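Side-chain contacts in RNA-binding protein RO60 (Deinococcus radiodurans, PDB 2NVO), which binds several small RNAs that accumulate during recovery from ultraviolet irradiation and contributes to the resistance of the cell to that radiation: residues Asn159-Ala164 and Ala185-Lys190; Leu104-Ile109 and Trp123-Glu128. All coordinates share one frame; numbering follows the deposited sequence.

Interaction 1: Asn159-Ala164 and Ala185-Lys190; sequences NVYETA and ADALRK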
ATOM      1  N   ASN A 159     -16.678  -1.488 -23.610  1.00 21.66           N
ATOM      2  CA  ASN A 159     -16.750  -2.842 -23.066  1.00 20.49           C
ATOM      3  C   ASN A 159     -16.587  -2.853 -21.545  1.00 20.98           C
ATOM      4  O   ASN A 159     -17.191  -3.669 -20.844  1.00 20.52           O
ATOM      5  CB  ASN A 159     -15.730  -3.746 -23.742  1.00 23.33           C
ATOM      6  CG  ASN A 159     -15.812  -5.184 -23.265  1.00 25.95           C
ATOM      7  OD1 ASN A 159     -16.889  -5.799 -23.237  1.00 25.38           O
ATOM      8  ND2 ASN A 159     -14.669  -5.728 -22.885  1.00 21.32           N
ATOM      9  N   VAL A 160     -15.800  -1.912 -21.031  1.00 19.80           N
ATOM     10  CA  VAL A 160     -15.626  -1.780 -19.595  1.00 19.13           C
ATOM     11  C   VAL A 160     -16.953  -1.512 -18.892  1.00 17.86           C
ATOM     12  O   VAL A 160     -17.267  -2.154 -17.891  1.00 21.96           O
ATOM     13  CB  VAL A 160     -14.599  -0.674 -19.234  1.00 16.40           C
ATOM     14  CG1 VAL A 160     -14.572  -0.454 -17.731  1.00 18.89           C
ATOM     15  CG2 VAL A 160     -13.230  -1.066 -19.731  1.00 14.66           C
ATOM     16  N   TYR A 161     -17.735  -0.571 -19.418  1.00 17.18           N
ATOM     17  CA  TYR A 161     -19.017  -0.224 -18.807  1.00 17.98           C
ATOM     18  C   TYR A 161     -20.084  -1.288 -19.051  1.00 20.24           C
ATOM     19  O   TYR A 161     -20.916  -1.557 -18.188  1.00 18.90           O
ATOM     20  CB  TYR A 161     -19.507   1.128 -19.321  1.00 18.95           C
ATOM     21  CG  TYR A 161     -18.600   2.279 -18.942  1.00 18.67           C
ATOM     22  CD1 TYR A 161     -18.616   2.808 -17.655  1.00 20.21           C
ATOM     23  CD2 TYR A 161     -17.733   2.836 -19.872  1.00 20.17           C
ATOM     24  CE1 TYR A 161     -17.783   3.878 -17.306  1.00 16.35           C
ATOM     25  CE2 TYR A 161     -16.901   3.889 -19.540  1.00 18.58           C
ATOM     26  CZ  TYR A 161     -16.926   4.399 -18.254  1.00 18.76           C
ATOM     27  OH  TYR A 161     -16.098   5.452 -17.927  1.00 19.16           O
ATOM     28  N   GLU A 162     -20.050  -1.893 -20.230  1.00 22.88           N
ATOM     29  CA  GLU A 162     -21.053  -2.896 -20.595  1.00 22.41           C
ATOM     30  C   GLU A 162     -20.870  -4.208 -19.830  1.00 26.32           C
ATOM     31  O   GLU A 162     -21.791  -5.032 -19.755  1.00 22.91           O
ATOM     32  CB  GLU A 162     -21.022  -3.132 -22.103  1.00 21.25           C
ATOM     33  CG  GLU A 162     -21.548  -1.946 -22.896  1.00 22.82           C
ATOM     34  CD  GLU A 162     -21.208  -2.033 -24.363  1.00 24.69           C
ATOM     35  OE1 GLU A 162     -20.495  -2.985 -24.738  1.00 26.27           O
ATOM     36  OE2 GLU A 162     -21.653  -1.152 -25.139  1.00 23.88           O
ATOM     37  N   THR A 163     -19.684  -4.393 -19.259  1.00 24.58           N
ATOM     38  CA  THR A 163     -19.359  -5.614 -18.521  1.00 26.55           C
ATOM     39  C   THR A 163     -19.676  -5.488 -17.025  1.00 28.27           C
ATOM     40  O   THR A 163     -19.774  -6.484 -16.308  1.00 26.90           O
ATOM     41  CB  THR A 163     -17.872  -5.978 -18.705  1.00 26.26           C
ATOM     42  OG1 THR A 163     -17.636  -6.340 -20.068  1.00 28.21           O
ATOM     43  CG2 THR A 163     -17.472  -7.133 -17.808  1.00 31.45           C
ATOM     44  N   ALA A 164     -19.849  -4.258 -16.559  1.00 23.27           N
ATOM     45  CA  ALA A 164     -20.039  -4.001 -15.134  1.00 27.89           C
ATOM     46  C   ALA A 164     -21.505  -4.092 -14.718  1.00 27.00           C
ATOM     47  O   ALA A 164     -22.379  -3.534 -15.384  1.00 25.59           O
ATOM     48  CB  ALA A 164     -19.475  -2.621 -14.771  1.00 26.06           C
ATOM     49  N   ALA A 185     -18.215  10.776 -17.187  1.00 18.66           N
ATOM     50  CA  ALA A 185     -18.980  11.479 -18.214  1.00 19.98           C
ATOM     51  C   ALA A 185     -18.201  11.639 -19.523  1.00 21.76           C
ATOM     52  O   ALA A 185     -18.737  11.364 -20.595  1.00 19.88           O
ATOM     53  CB  ALA A 185     -19.446  12.832 -17.706  1.00 22.33           C
ATOM     54  N   ASP A 186     -16.945  12.084 -19.434  1.00 20.17           N
ATOM     55  CA  ASP A 186     -16.084  12.212 -20.614  1.00 17.84           C
ATOM     56  C   ASP A 186     -15.974  10.899 -21.380  1.00 18.09           C
ATOM     57  O   ASP A 186     -16.190  10.841 -22.595  1.00 19.82           O
ATOM     58  CB  ASP A 186     -14.662  12.619 -20.222  1.00 14.77           C
ATOM     59  CG  ASP A 186     -14.589  13.994 -19.603  1.00 18.61           C
ATOM     60  OD1 ASP A 186     -15.516  14.802 -19.811  1.00 17.02           O
ATOM     61  OD2 ASP A 186     -13.590  14.243 -18.907  1.00 16.09           O
ATOM     62  N   ALA A 187     -15.586   9.856 -20.662  1.00 17.42           N
ATOM     63  CA  ALA A 187     -15.393   8.546 -21.259  1.00 19.02           C
ATOM     64  C   ALA A 187     -16.682   8.037 -21.901  1.00 20.31           C
ATOM     65  O   ALA A 187     -16.656   7.461 -22.984  1.00 21.23           O
ATOM     66  CB  ALA A 187     -14.894   7.558 -20.209  1.00 16.73           C
ATOM     67  N   LEU A 188     -17.803   8.235 -21.216  1.00 18.98           N
ATOM     68  CA  LEU A 188     -19.087   7.742 -21.696  1.00 20.30           C
ATOM     69  C   LEU A 188     -19.503   8.438 -22.994  1.00 23.57           C
ATOM     70  O   LEU A 188     -20.084   7.817 -23.882  1.00 22.14           O
ATOM     71  CB  LEU A 188     -20.160   7.881 -20.606  1.00 22.18           C
ATOM     72  CG  LEU A 188     -20.047   6.893 -19.432  1.00 20.88           C
ATOM     73  CD1 LEU A 188     -21.010   7.238 -18.298  1.00 21.22           C
ATOM     74  CD2 LEU A 188     -20.258   5.448 -19.905  1.00 20.04           C
ATOM     75  N   ARG A 189     -19.183   9.724 -23.109  1.00 20.76           N
ATOM     76  CA  ARG A 189     -19.524  10.504 -24.298  1.00 24.72           C
ATOM     77  C   ARG A 189     -18.703  10.083 -25.507  1.00 24.36           C
ATOM     78  O   ARG A 189     -19.131  10.244 -26.644  1.00 27.28           O
ATOM     79  CB  ARG A 189     -19.307  11.998 -24.036  1.00 22.31           C
ATOM     80  CG  ARG A 189     -20.214  12.576 -22.972  1.00 25.92           C
ATOM     81  CD  ARG A 189     -20.165  14.103 -22.959  1.00 31.07           C
ATOM     82  NE  ARG A 189     -20.907  14.615 -21.816  1.00 34.44           N
ATOM     83  CZ  ARG A 189     -20.336  15.003 -20.681  1.00 35.07           C
ATOM     84  NH1 ARG A 189     -19.011  14.965 -20.558  1.00 28.45           N
ATOM     85  NH2 ARG A 189     -21.091  15.444 -19.678  1.00 35.61           N
ATOM     86  N   LYS A 190     -17.510   9.570 -25.249  1.00 21.69           N
ATOM     87  CA  LYS A 190     -16.604   9.156 -26.300  1.00 22.25           C
ATOM     88  C   LYS A 190     -16.903   7.715 -26.701  1.00 26.16           C
ATOM     89  O   LYS A 190     -16.847   7.374 -27.878  1.00 25.74           O
ATOM     90  CB  LYS A 190     -15.153   9.272 -25.824  1.00 27.40           C
ATOM     91  CG  LYS A 190     -14.606  10.713 -25.714  1.00 27.47           C
ATOM     92  CD  LYS A 190     -13.736  11.078 -26.912  1.00 28.96           C
ATOM     93  CE  LYS A 190     -13.076  12.444 -26.715  1.00 32.55           C
ATOM     94  NZ  LYS A 190     -11.962  12.703 -27.682  1.00 30.17           N
TER
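Leu188 lays its CD2 methyl over one face of the Tyr161 ring. The methyl carbon sits 3.5 Å from the ring centroid and 6° off the ring normal, a nearly axial CH-pi contact. All six ring carbons are therefore at similar range, with CD2 of Tyr161 nearest to CD2 of Leu188 at 3.6 Å. Leu188 has its CG beside the backbone N and anti to the carbonyl carbon (chi1 -73°), and from there the branch reaches the tyrosine although CB does not point straight at it. Tyr161 also holds its CG beside the backbone N (chi1 -64°), with CB pointing toward helix 184-191, and this extends the ring to it.

The phenol end meets a different residue. Ala187 CB lies at the ring edge, near the ring plane, with Tyr161 OH 3.3 Å away. Neighbouring residues of one helix thus cover a face and an edge of the same ring. No hydrogen bond crosses between the segments.

The contact joins helix 151-163 to helix 184-191 within the helical TROVE horseshoe. Leu136 of helix 133-143 also touches Tyr161, and Leu140 touches Ala187. Helix 198-209 packs on Leu188 through Leu204, Met207 and Val208.

Interaction 2: Leu104-Ile109 and Trp123-Glu128; sequences LVLALI and WDALPE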
ATOM      1  N   LEU A 104      -0.320   1.581 -16.940  1.00 15.62           N
ATOM      2  CA  LEU A 104       0.509   2.279 -17.919  1.00 17.25           C
ATOM      3  C   LEU A 104       0.969   1.323 -18.997  1.00 17.31           C
ATOM      4  O   LEU A 104       0.886   1.627 -20.178  1.00 17.36           O
ATOM      5  CB  LEU A 104       1.738   2.898 -17.245  1.00 16.51           C
ATOM      6  CG  LEU A 104       2.872   3.373 -18.160  1.00 20.27           C
ATOM      7  CD1 LEU A 104       2.352   4.372 -19.204  1.00 22.08           C
ATOM      8  CD2 LEU A 104       4.026   3.991 -17.373  1.00 21.11           C
ATOM      9  N   VAL A 105       1.463   0.167 -18.579  1.00 19.23           N
ATOM     10  CA  VAL A 105       1.917  -0.847 -19.518  1.00 19.59           C
ATOM     11  C   VAL A 105       0.776  -1.298 -20.422  1.00 19.05           C
ATOM     12  O   VAL A 105       0.946  -1.421 -21.633  1.00 20.76           O
ATOM     13  CB  VAL A 105       2.521  -2.052 -18.785  1.00 18.84           C
ATOM     14  CG1 VAL A 105       2.721  -3.195 -19.750  1.00 20.68           C
ATOM     15  CG2 VAL A 105       3.858  -1.660 -18.147  1.00 19.32           C
ATOM     16  N   LEU A 106      -0.389  -1.521 -19.823  1.00 17.93           N
ATOM     17  CA  LEU A 106      -1.578  -1.923 -20.563  1.00 19.73           C
ATOM     18  C   LEU A 106      -1.962  -0.884 -21.605  1.00 21.86           C
ATOM     19  O   LEU A 106      -2.279  -1.233 -22.746  1.00 20.53           O
ATOM     20  CB  LEU A 106      -2.760  -2.194 -19.628  1.00 15.74           C
ATOM     21  CG  LEU A 106      -3.907  -2.972 -20.292  1.00 17.35           C
ATOM     22  CD1 LEU A 106      -3.559  -4.452 -20.490  1.00 22.85           C
ATOM     23  CD2 LEU A 106      -5.196  -2.849 -19.496  1.00 20.25           C
ATOM     24  N   ALA A 107      -1.931   0.391 -21.219  1.00 18.93           N
ATOM     25  CA  ALA A 107      -2.165   1.464 -22.167  1.00 20.01           C
ATOM     26  C   ALA A 107      -1.185   1.404 -23.328  1.00 22.83           C
ATOM     27  O   ALA A 107      -1.590   1.541 -24.483  1.00 25.55           O
ATOM     28  CB  ALA A 107      -2.102   2.828 -21.479  1.00 18.94           C
ATOM     29  N   LEU A 108       0.099   1.207 -23.033  1.00 18.99           N
ATOM     30  CA  LEU A 108       1.130   1.190 -24.074  1.00 21.70           C
ATOM     31  C   LEU A 108       0.864   0.091 -25.100  1.00 24.60           C
ATOM     32  O   LEU A 108       0.931   0.322 -26.307  1.00 26.18           O
ATOM     33  CB  LEU A 108       2.532   1.001 -23.478  1.00 24.60           C
ATOM     34  CG  LEU A 108       3.174   2.148 -22.700  1.00 23.33           C
ATOM     35  CD1 LEU A 108       4.391   1.654 -21.910  1.00 22.64           C
ATOM     36  CD2 LEU A 108       3.563   3.281 -23.643  1.00 25.93           C
ATOM     37  N   ILE A 109       0.586  -1.109 -24.610  1.00 23.86           N
ATOM     38  CA  ILE A 109       0.261  -2.227 -25.480  1.00 25.29           C
ATOM     39  C   ILE A 109      -1.007  -1.918 -26.283  1.00 26.57           C
ATOM     40  O   ILE A 109      -0.999  -1.937 -27.517  1.00 32.28           O
ATOM     41  CB  ILE A 109       0.063  -3.521 -24.674  1.00 25.07           C
ATOM     42  CG1 ILE A 109       1.303  -3.833 -23.830  1.00 23.41           C
ATOM     43  CG2 ILE A 109      -0.263  -4.687 -25.613  1.00 29.56           C
ATOM     44  CD1 ILE A 109       1.100  -5.001 -22.867  1.00 26.21           C
ATOM     45  N   TRP A 123      -6.949  -4.371 -24.754  1.00 26.87           N
ATOM     46  CA  TRP A 123      -8.299  -3.861 -24.533  1.00 23.83           C
ATOM     47  C   TRP A 123      -9.211  -4.873 -23.852  1.00 26.15           C
ATOM     48  O   TRP A 123      -9.928  -4.522 -22.915  1.00 26.09           O
ATOM     49  CB  TRP A 123      -8.921  -3.372 -25.837  1.00 26.93           C
ATOM     50  CG  TRP A 123      -8.381  -2.053 -26.284  1.00 26.83           C
ATOM     51  CD1 TRP A 123      -7.554  -1.816 -27.347  1.00 27.03           C
ATOM     52  CD2 TRP A 123      -8.617  -0.782 -25.668  1.00 23.15           C
ATOM     53  NE1 TRP A 123      -7.273  -0.472 -27.438  1.00 24.87           N
ATOM     54  CE2 TRP A 123      -7.913   0.183 -26.416  1.00 24.44           C
ATOM     55  CE3 TRP A 123      -9.366  -0.366 -24.563  1.00 20.97           C
ATOM     56  CZ2 TRP A 123      -7.934   1.537 -26.095  1.00 22.74           C
ATOM     57  CZ3 TRP A 123      -9.384   0.981 -24.247  1.00 20.79           C
ATOM     58  CH2 TRP A 123      -8.673   1.912 -25.007  1.00 22.21           C
ATOM     59  N   ASP A 124      -9.174  -6.125 -24.305  1.00 27.91           N
ATOM     60  CA  ASP A 124     -10.027  -7.160 -23.721  1.00 27.35           C
ATOM     61  C   ASP A 124      -9.735  -7.384 -22.233  1.00 28.26           C
ATOM     62  O   ASP A 124     -10.614  -7.809 -21.480  1.00 29.88           O
ATOM     63  CB  ASP A 124      -9.880  -8.486 -24.478  1.00 29.35           C
ATOM     64  CG  ASP A 124     -10.612  -8.488 -25.817  1.00 35.93           C
ATOM     65  OD1 ASP A 124     -11.515  -7.637 -26.022  1.00 32.32           O
ATOM     66  OD2 ASP A 124     -10.278  -9.348 -26.665  1.00 34.49           O
ATOM     67  N   ALA A 125      -8.506  -7.094 -21.818  1.00 25.77           N
ATOM     68  CA  ALA A 125      -8.115  -7.236 -20.414  1.00 26.84           C
ATOM     69  C   ALA A 125      -8.447  -6.004 -19.567  1.00 26.22           C
ATOM     70  O   ALA A 125      -8.458  -6.088 -18.341  1.00 25.03           O
ATOM     71  CB  ALA A 125      -6.639  -7.564 -20.304  1.00 24.18           C
ATOM     72  N   LEU A 126      -8.724  -4.869 -20.208  1.00 24.90           N
ATOM     73  CA  LEU A 126      -8.993  -3.641 -19.458  1.00 22.69           C
ATOM     74  C   LEU A 126     -10.028  -3.794 -18.335  1.00 24.25           C
ATOM     75  O   LEU A 126      -9.817  -3.306 -17.227  1.00 23.16           O
ATOM     76  CB  LEU A 126      -9.375  -2.483 -20.388  1.00 20.12           C
ATOM     77  CG  LEU A 126      -9.471  -1.133 -19.674  1.00 21.63           C
ATOM     78  CD1 LEU A 126      -8.120  -0.755 -19.043  1.00 20.65           C
ATOM     79  CD2 LEU A 126      -9.934  -0.037 -20.610  1.00 19.21           C
ATOM     80  N   PRO A 127     -11.158  -4.465 -18.608  1.00 25.16           N
ATOM     81  CA  PRO A 127     -12.169  -4.627 -17.555  1.00 23.59           C
ATOM     82  C   PRO A 127     -11.633  -5.338 -16.308  1.00 22.79           C
ATOM     83  O   PRO A 127     -12.080  -5.060 -15.197  1.00 24.64           O
ATOM     84  CB  PRO A 127     -13.243  -5.485 -18.234  1.00 24.42           C
ATOM     85  CG  PRO A 127     -13.081  -5.193 -19.680  1.00 23.14           C
ATOM     86  CD  PRO A 127     -11.615  -5.013 -19.895  1.00 22.89           C
ATOM     87  N   GLU A 128     -10.680  -6.245 -16.488  1.00 24.93           N
ATOM     88  CA  GLU A 128     -10.089  -6.940 -15.353  1.00 26.33           C
ATOM     89  C   GLU A 128      -9.149  -6.015 -14.606  1.00 28.20           C
ATOM     90  O   GLU A 128      -9.229  -5.886 -13.381  1.00 27.43           O
ATOM     91  CB  GLU A 128      -9.306  -8.172 -15.808  1.00 26.64           C
ATOM     92  CG  GLU A 128      -8.922  -9.091 -14.658  1.00 31.38           C
ATOM     93  CD  GLU A 128      -8.010 -10.245 -15.084  1.00 35.92           C
ATOM     94  OE1 GLU A 128      -7.797 -10.444 -16.299  1.00 35.01           O
ATOM     95  OE2 GLU A 128      -7.497 -10.951 -14.192  1.00 34.41           O
TER
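Leu106 reaches across from helix 100-112 and sets its two methyls against consecutive residues of helix 116-129. CD2 is the closer branch. It meets CD1 of Leu126 methyl to methyl, at 3.6 Å. The same CD2 of Leu106 lies 3.9 Å from CA of Leu126, so it touches the base of that residue as well as one of its branches. The other methyl, Leu106 CD1, is turned to Ala125 and stays more distant, 4.4 Å from Ala125 CB.

The two leucines reach each other differently. The CB of Leu106 points at the opposite helix, whereas that of Leu126 points along its flank. Leu126 makes up for this with its branch: CG is anti to the backbone N (chi1 -172°), and CD1 swings back to the Leu106 methyl. Leu106 also carries its CG anti to the backbone N, with chi1 -164°. The two side chains meet at a slant. Ala125 has just one methyl to offer, and it points at helix 100-112.

The backbone of helix 116-129 is not regular here. It kinks: Pro127 N carries no hydrogen to donate, and Glu128 N makes a weak bond to Ala125 O in place of one to the turn before. Leu84 of helix 80-93 also packs on Leu106, and Phe139 of helix 133-143 packs on Leu126.

All three touching residues are buried and aliphatic. No hydrogen bond or salt bridge passes between the segments. The contact therefore rests on dispersion and on the removal of methyl groups from water. With no polar pair across the segments, nothing directional fixes the two segments against each other beyond the fit of the methyls.

How the interactions relate
Interactions 1 and 2 follow one another along the chain: both segments of interaction 2 come earlier than those of interaction 1. Their centres are about 15 Å apart, and they touch directly. Val160 CG2 meets Leu126 CD2 at 3.6 Å, and Asn159 ND2 packs against Pro127 CG at 3.6 Å. Helix 151-163 thus packs on helix 116-129 as well as on helix 184-191. Leu126 takes part on two sides, giving CD1 to interaction 2 and CD2 to Val160. Both contacts are packing within the TROVE domain, away from the calcium site of Ser372, Ser374 and Glu467. Interaction 1 lies in the region that, by similarity, binds RNA.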